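Local structure of cysteine desulfurase (Stenotrophomonas maltophilia, 6WCI) at residues B[23-27]-B[320-324]; B[329-333]-B[351-355]. The protein probably removes sulfur from L-cysteine to give L-alanine, using pyridoxal 5'-phosphate as cofactor and passing the sulfur to a carrier. All coordinates share one frame. Residue numbers count along the deposited sequence, not the author numbering.

Both interactions use one element, helix 318-336 in the small, C-terminal part of this fold-type I PLP enzyme. Interaction 1 joins the first modelled residues of the chain, 23-27, to the early turns of that helix, 293 residues on. Interaction 2 begins further along the same helix and closes a short excursion that takes in the end of the helix and the edge strand 342-345, packing 329-333 against 351-355, the entry to strand 354-359 of the six-stranded mixed sheet. The centres of interactions 1 and 2 are 15 Å apart and the nearest atoms of the two interactions about 5 Å apart, without touching. The helix thus carries the N-terminal arm on its early turns, near the surface, and settles on its own domain's sheet at its later ones.

Interaction 1: B[23-27]-B[320-324]; sequences APDWD and NVEAR. With SO4 (sulfate ion), chain E.
A guanidinium lies flat on an indole: R324 covers W26 with planes 6° apart and centres 4.4 Å apart, an off-centre cation-pi stack. It fastens the N-terminal arm of this class-V aminotransferase-family fold to helix 318-336. Residues 23-25 are extended and D25 (chi1 t) is the N-cap of helix 26-30, its OD1 accepting a weak bond from D27 N at 3.3 Å. Across the contact, 320-324 is regular helix, with R324 N bonded to N320 O at 3.0 Å. CA atoms of A23 and N320 are 6.7 Å apart, those of W26 and R324 8.6 Å. W26 (chi1 m, chi2 112°) reaches to the helix: CZ2 is 3.4 Å from N320 O, at the ring edge, and CH2 is 4.1 Å from V321 CG2. R324 (chi1 t, chi2 p, chi3 t) runs over the ring, its CD 3.7 Å from the five-membered-ring centroid and 2° off the normal, a CH-pi contact. P24 CG meets N320 CB at 3.9 Å, while N320 ND2 bonds to the carbonyl of L316. R324 NE donates to F404 O. A sulfate, probably from the crystallisation liquor and also bound by H408 N, accepts from R324: NH2 lies 2.9 Å from sulfate O2.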
ATOM      1  N   ALA B  23      18.932  27.277 -14.073  1.00 92.23           N
ATOM      2  CA  ALA B  23      17.657  27.521 -14.742  1.00 90.42           C
ATOM      3  C   ALA B  23      17.316  26.381 -15.699  1.00 90.16           C
ATOM      4  O   ALA B  23      18.143  26.000 -16.525  1.00 92.52           O
ATOM      5  CB  ALA B  23      17.697  28.850 -15.491  1.00 90.42           C
ATOM      6  N   PRO B  24      16.101  25.824 -15.573  1.00 86.79           N
ATOM      7  CA  PRO B  24      15.664  24.783 -16.514  1.00 80.88           C
ATOM      8  C   PRO B  24      14.755  25.312 -17.615  1.00 74.85           C
ATOM      9  O   PRO B  24      14.041  26.302 -17.425  1.00 77.03           O
ATOM     10  CB  PRO B  24      14.917  23.786 -15.613  1.00 78.64           C
ATOM     11  CG  PRO B  24      14.801  24.464 -14.239  1.00 80.72           C
ATOM     12  CD  PRO B  24      15.210  25.895 -14.409  1.00 85.94           C
ATOM     13  N   ASP B  25      14.780  24.654 -18.772  1.00 67.67           N
ATOM     14  CA  ASP B  25      13.882  24.963 -19.883  1.00 61.42           C
ATOM     15  C   ASP B  25      12.515  24.382 -19.551  1.00 54.25           C
ATOM     16  O   ASP B  25      12.291  23.177 -19.697  1.00 57.98           O
ATOM     17  CB  ASP B  25      14.430  24.386 -21.185  1.00 61.59           C
ATOM     18  CG  ASP B  25      13.494  24.586 -22.370  1.00 67.39           C
ATOM     19  OD1 ASP B  25      12.489  25.322 -22.257  1.00 70.24           O
ATOM     20  OD2 ASP B  25      13.776  23.999 -23.435  1.00 74.58           O
ATOM     21  N   TRP B  26      11.586  25.237 -19.124  1.00 52.90           N
ATOM     22  CA  TRP B  26      10.328  24.735 -18.577  1.00 54.27           C
ATOM     23  C   TRP B  26       9.405  24.187 -19.661  1.00 51.93           C
ATOM     24  O   TRP B  26       8.601  23.289 -19.385  1.00 49.71           O
ATOM     25  CB  TRP B  26       9.628  25.832 -17.768  1.00 53.95           C
ATOM     26  CG  TRP B  26      10.333  26.131 -16.488  1.00 54.98           C
ATOM     27  CD1 TRP B  26      10.992  27.281 -16.154  1.00 62.30           C
ATOM     28  CD2 TRP B  26      10.466  25.252 -15.364  1.00 52.02           C
ATOM     29  NE1 TRP B  26      11.516  27.174 -14.885  1.00 61.28           N
ATOM     30  CE2 TRP B  26      11.209  25.938 -14.382  1.00 61.29           C
ATOM     31  CE3 TRP B  26      10.027  23.951 -15.092  1.00 51.84           C
ATOM     32  CZ2 TRP B  26      11.525  25.365 -13.148  1.00 61.78           C
ATOM     33  CZ3 TRP B  26      10.338  23.388 -13.858  1.00 55.28           C
ATOM     34  CH2 TRP B  26      11.079  24.092 -12.906  1.00 51.19           C
ATOM     35  N   ASP B  27       9.498  24.713 -20.888  1.00 54.01           N
ATOM     36  CA  ASP B  27       8.735  24.144 -21.998  1.00 52.22           C
ATOM     37  C   ASP B  27       9.153  22.707 -22.272  1.00 48.97           C
ATOM     38  O   ASP B  27       8.307  21.841 -22.527  1.00 44.36           O
ATOM     39  CB  ASP B  27       8.916  25.004 -23.247  1.00 62.19           C
ATOM     40  CG  ASP B  27       8.336  26.387 -23.077  1.00 78.76           C
ATOM     41  OD1 ASP B  27       7.116  26.478 -22.828  1.00 84.65           O
ATOM     42  OD2 ASP B  27       9.093  27.381 -23.164  1.00 85.48           O
ATOM     43  N   ASN B 320      14.563  25.326  -7.975  1.00 55.75           N
ATOM     44  CA  ASN B 320      14.095  25.805  -9.274  1.00 53.92           C
ATOM     45  C   ASN B 320      12.588  25.622  -9.408  1.00 51.96           C
ATOM     46  O   ASN B 320      11.901  26.471  -9.982  1.00 50.75           O
ATOM     47  CB  ASN B 320      14.827  25.075 -10.403  1.00 50.42           C
ATOM     48  CG  ASN B 320      16.289  25.461 -10.503  1.00 52.67           C
ATOM     49  OD1 ASN B 320      16.649  26.621 -10.320  1.00 62.69           O
ATOM     50  ND2 ASN B 320      17.145  24.482 -10.791  1.00 50.04           N
ATOM     51  N   VAL B 321      12.057  24.522  -8.872  1.00 52.96           N
ATOM     52  CA  VAL B 321      10.616  24.281  -8.918  1.00 51.76           C
ATOM     53  C   VAL B 321       9.874  25.309  -8.074  1.00 55.03           C
ATOM     54  O   VAL B 321       8.844  25.853  -8.491  1.00 59.86           O
ATOM     55  CB  VAL B 321      10.297  22.849  -8.455  1.00 46.34           C
ATOM     56  CG1 VAL B 321       8.834  22.738  -8.077  1.00 56.52           C
ATOM     57  CG2 VAL B 321      10.625  21.850  -9.550  1.00 47.38           C
ATOM     58  N   GLU B 322      10.370  25.565  -6.861  1.00 52.91           N
ATOM     59  CA  GLU B 322       9.729  26.538  -5.984  1.00 52.94           C
ATOM     60  C   GLU B 322       9.670  27.910  -6.639  1.00 54.93           C
ATOM     61  O   GLU B 322       8.646  28.601  -6.565  1.00 63.30           O
ATOM     62  CB  GLU B 322      10.480  26.603  -4.658  1.00 56.50           C
ATOM     63  CG  GLU B 322      10.109  27.788  -3.790  1.00 64.41           C
ATOM     64  CD  GLU B 322      10.871  27.805  -2.479  1.00 68.75           C
ATOM     65  OE1 GLU B 322      11.801  26.988  -2.317  1.00 72.19           O
ATOM     66  OE2 GLU B 322      10.537  28.633  -1.611  1.00 71.88           O
ATOM     67  N   ALA B 323      10.755  28.308  -7.308  1.00 56.06           N
ATOM     68  CA  ALA B 323      10.773  29.600  -7.990  1.00 56.43           C
ATOM     69  C   ALA B 323       9.792  29.617  -9.154  1.00 59.75           C
ATOM     70  O   ALA B 323       9.089  30.608  -9.368  1.00 58.76           O
ATOM     71  CB  ALA B 323      12.187  29.918  -8.467  1.00 57.15           C
ATOM     72  N   ARG B 324       9.710  28.514  -9.899  1.00 60.99           N
ATOM     73  CA  ARG B 324       8.789  28.448 -11.030  1.00 60.20           C
ATOM     74  C   ARG B 324       7.341  28.557 -10.565  1.00 55.15           C
ATOM     75  O   ARG B 324       6.555  29.335 -11.115  1.00 56.90           O
ATOM     76  CB  ARG B 324       9.009  27.144 -11.797  1.00 56.04           C
ATOM     77  CG  ARG B 324       7.887  26.766 -12.732  1.00 59.01           C
ATOM     78  CD  ARG B 324       7.846  27.675 -13.948  1.00 58.59           C
ATOM     79  NE  ARG B 324       7.014  27.109 -15.003  1.00 57.18           N
ATOM     80  CZ  ARG B 324       6.800  27.698 -16.177  1.00 61.92           C
ATOM     81  NH1 ARG B 324       7.350  28.875 -16.425  1.00 61.75           N
ATOM     82  NH2 ARG B 324       6.034  27.120 -17.097  1.00 54.21           N
TER
HETATM   83  S   SO4 E 502       5.349  29.432 -19.846  1.00 82.35           S
HETATM   84  O1  SO4 E 502       5.819  28.141 -20.339  1.00 89.67           O
HETATM   85  O2  SO4 E 502       4.645  29.250 -18.584  1.00 85.18           O
HETATM   86  O3  SO4 E 502       4.419  30.025 -20.814  1.00 74.04           O
HETATM   87  O4  SO4 E 502       6.519  30.282 -19.631  1.00 82.12           O

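Interaction 2: B[329-333]-B[351-355]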
ATOM      1  N   LEU B 329       2.136  31.146  -9.372  1.00 61.33           N
ATOM      2  CA  LEU B 329       1.213  31.608  -8.341  1.00 62.45           C
ATOM      3  C   LEU B 329       0.968  33.110  -8.455  1.00 65.60           C
ATOM      4  O   LEU B 329      -0.181  33.565  -8.475  1.00 67.01           O
ATOM      5  CB  LEU B 329       1.748  31.267  -6.944  1.00 61.39           C
ATOM      6  CG  LEU B 329       0.941  31.938  -5.831  1.00 62.94           C
ATOM      7  CD1 LEU B 329      -0.493  31.438  -5.850  1.00 62.55           C
ATOM      8  CD2 LEU B 329       1.567  31.770  -4.435  1.00 62.23           C
ATOM      9  N   ALA B 330       2.048  33.893  -8.540  1.00 70.08           N
ATOM     10  CA  ALA B 330       1.915  35.346  -8.585  1.00 73.76           C
ATOM     11  C   ALA B 330       1.116  35.793  -9.802  1.00 71.30           C
ATOM     12  O   ALA B 330       0.256  36.673  -9.696  1.00 73.49           O
ATOM     13  CB  ALA B 330       3.297  35.994  -8.575  1.00 75.61           C
ATOM     14  N   HIS B 331       1.382  35.199 -10.968  1.00 70.12           N
ATOM     15  CA  HIS B 331       0.579  35.509 -12.149  1.00 71.25           C
ATOM     16  C   HIS B 331      -0.876  35.109 -11.928  1.00 76.16           C
ATOM     17  O   HIS B 331      -1.795  35.900 -12.170  1.00 73.10           O
ATOM     18  CB  HIS B 331       1.165  34.812 -13.383  1.00 72.61           C
ATOM     19  CG  HIS B 331       0.372  35.017 -14.643  1.00 76.52           C
ATOM     20  ND1 HIS B 331       0.575  34.259 -15.779  1.00 73.99           N
ATOM     21  CD2 HIS B 331      -0.616  35.890 -14.950  1.00 73.04           C
ATOM     22  CE1 HIS B 331      -0.258  34.651 -16.724  1.00 70.71           C
ATOM     23  NE2 HIS B 331      -0.996  35.637 -16.245  1.00 72.94           N
ATOM     24  N   PHE B 332      -1.099  33.888 -11.436  1.00 70.47           N
ATOM     25  CA  PHE B 332      -2.463  33.409 -11.237  1.00 68.14           C
ATOM     26  C   PHE B 332      -3.194  34.231 -10.187  1.00 70.06           C
ATOM     27  O   PHE B 332      -4.402  34.461 -10.303  1.00 71.23           O
ATOM     28  CB  PHE B 332      -2.441  31.933 -10.834  1.00 65.10           C
ATOM     29  CG  PHE B 332      -3.803  31.343 -10.607  1.00 64.63           C
ATOM     30  CD1 PHE B 332      -4.431  31.451  -9.378  1.00 65.05           C
ATOM     31  CD2 PHE B 332      -4.451  30.666 -11.623  1.00 63.84           C
ATOM     32  CE1 PHE B 332      -5.685  30.902  -9.174  1.00 69.05           C
ATOM     33  CE2 PHE B 332      -5.703  30.114 -11.421  1.00 63.51           C
ATOM     34  CZ  PHE B 332      -6.319  30.228 -10.203  1.00 63.96           C
ATOM     35  N   THR B 333      -2.492  34.642  -9.127  1.00 70.41           N
ATOM     36  CA  THR B 333      -3.146  35.390  -8.059  1.00 72.21           C
ATOM     37  C   THR B 333      -3.435  36.822  -8.494  1.00 78.94           C
ATOM     38  O   THR B 333      -4.506  37.363  -8.192  1.00 77.18           O
ATOM     39  CB  THR B 333      -2.286  35.384  -6.791  1.00 71.62           C
ATOM     40  OG1 THR B 333      -2.130  34.039  -6.313  1.00 68.69           O
ATOM     41  CG2 THR B 333      -2.925  36.245  -5.694  1.00 73.71           C
ATOM     42  N   LYS B 351       3.721  31.135   0.694  1.00 59.94           N
ATOM     43  CA  LYS B 351       2.626  30.304   0.218  1.00 64.55           C
ATOM     44  C   LYS B 351       3.099  29.441  -0.945  1.00 63.57           C
ATOM     45  O   LYS B 351       3.927  29.876  -1.751  1.00 65.70           O
ATOM     46  CB  LYS B 351       1.455  31.206  -0.198  1.00 73.23           C
ATOM     47  CG  LYS B 351       0.089  30.560  -0.237  1.00 70.76           C
ATOM     48  CD  LYS B 351      -0.954  31.574  -0.697  1.00 69.82           C
ATOM     49  CE  LYS B 351      -1.771  31.017  -1.831  1.00 66.13           C
ATOM     50  NZ  LYS B 351      -3.233  31.006  -1.573  1.00 62.86           N
ATOM     51  N   ALA B 352       2.585  28.213  -1.020  1.00 59.12           N
ATOM     52  CA  ALA B 352       2.754  27.383  -2.206  1.00 52.96           C
ATOM     53  C   ALA B 352       1.640  27.681  -3.210  1.00 54.03           C
ATOM     54  O   ALA B 352       0.636  28.314  -2.883  1.00 55.64           O
ATOM     55  CB  ALA B 352       2.764  25.897  -1.830  1.00 50.11           C
ATOM     56  N   ALA B 353       1.807  27.190  -4.445  1.00 53.13           N
ATOM     57  CA  ALA B 353       0.916  27.559  -5.552  1.00 59.05           C
ATOM     58  C   ALA B 353      -0.447  26.860  -5.460  1.00 56.37           C
ATOM     59  O   ALA B 353      -0.903  26.184  -6.381  1.00 54.89           O
ATOM     60  CB  ALA B 353       1.579  27.267  -6.895  1.00 53.65           C
ATOM     61  N   VAL B 354      -1.127  27.082  -4.340  1.00 54.30           N
ATOM     62  CA  VAL B 354      -2.466  26.553  -4.102  1.00 53.91           C
ATOM     63  C   VAL B 354      -3.377  27.726  -3.772  1.00 61.38           C
ATOM     64  O   VAL B 354      -3.060  28.530  -2.891  1.00 66.34           O
ATOM     65  CB  VAL B 354      -2.464  25.508  -2.967  1.00 51.88           C
ATOM     66  CG1 VAL B 354      -3.880  25.074  -2.618  1.00 51.89           C
ATOM     67  CG2 VAL B 354      -1.604  24.312  -3.354  1.00 49.24           C
ATOM     68  N   VAL B 355      -4.499  27.833  -4.481  1.00 61.08           N
ATOM     69  CA  VAL B 355      -5.428  28.949  -4.310  1.00 60.29           C
ATOM     70  C   VAL B 355      -6.831  28.387  -4.128  1.00 60.17           C
ATOM     71  O   VAL B 355      -7.413  27.844  -5.075  1.00 68.26           O
ATOM     72  CB  VAL B 355      -5.389  29.922  -5.497  1.00 62.24           C
ATOM     73  CG1 VAL B 355      -6.443  30.992  -5.316  1.00 65.05           C
ATOM     74  CG2 VAL B 355      -4.000  30.531  -5.661  1.00 62.58           C
TER
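Apolar contacts dominate this helix-on-sheet packing. L329 supplies the largest share: its CB lies 4.0 Å from A353 CB and its CD1 3.6 Å from V355 CG2. One turn on, F332 CE1 approaches V355 CB at 3.8 Å; its ring also meets that of F414 and touches A400 of the adjacent strand 397-401. The backbones come closest at L329 and A353, whose CA atoms are 4.9 Å apart.

The two segments share no hydrogen bond; their polar groups pair within their own segment or with other parts of the fold. T333 OG1 donates to L329 O (2.9 Å), turning the hydroxyl back onto its own helix, and makes a van der Waals approach to V355 CG2 at 4.0 Å. A353 centres an inverse gamma turn, closed by V354 N to A352 O at 2.6 Å, just before strand 354-359, and K351 NZ bonds to V354 O (2.8 Å) and to the carbonyl of G346.

With the polar groups of T333 and K351 met by carbonyls, the contact between the two segments rests mainly on van der Waals packing of L329, F332, A353 and V355.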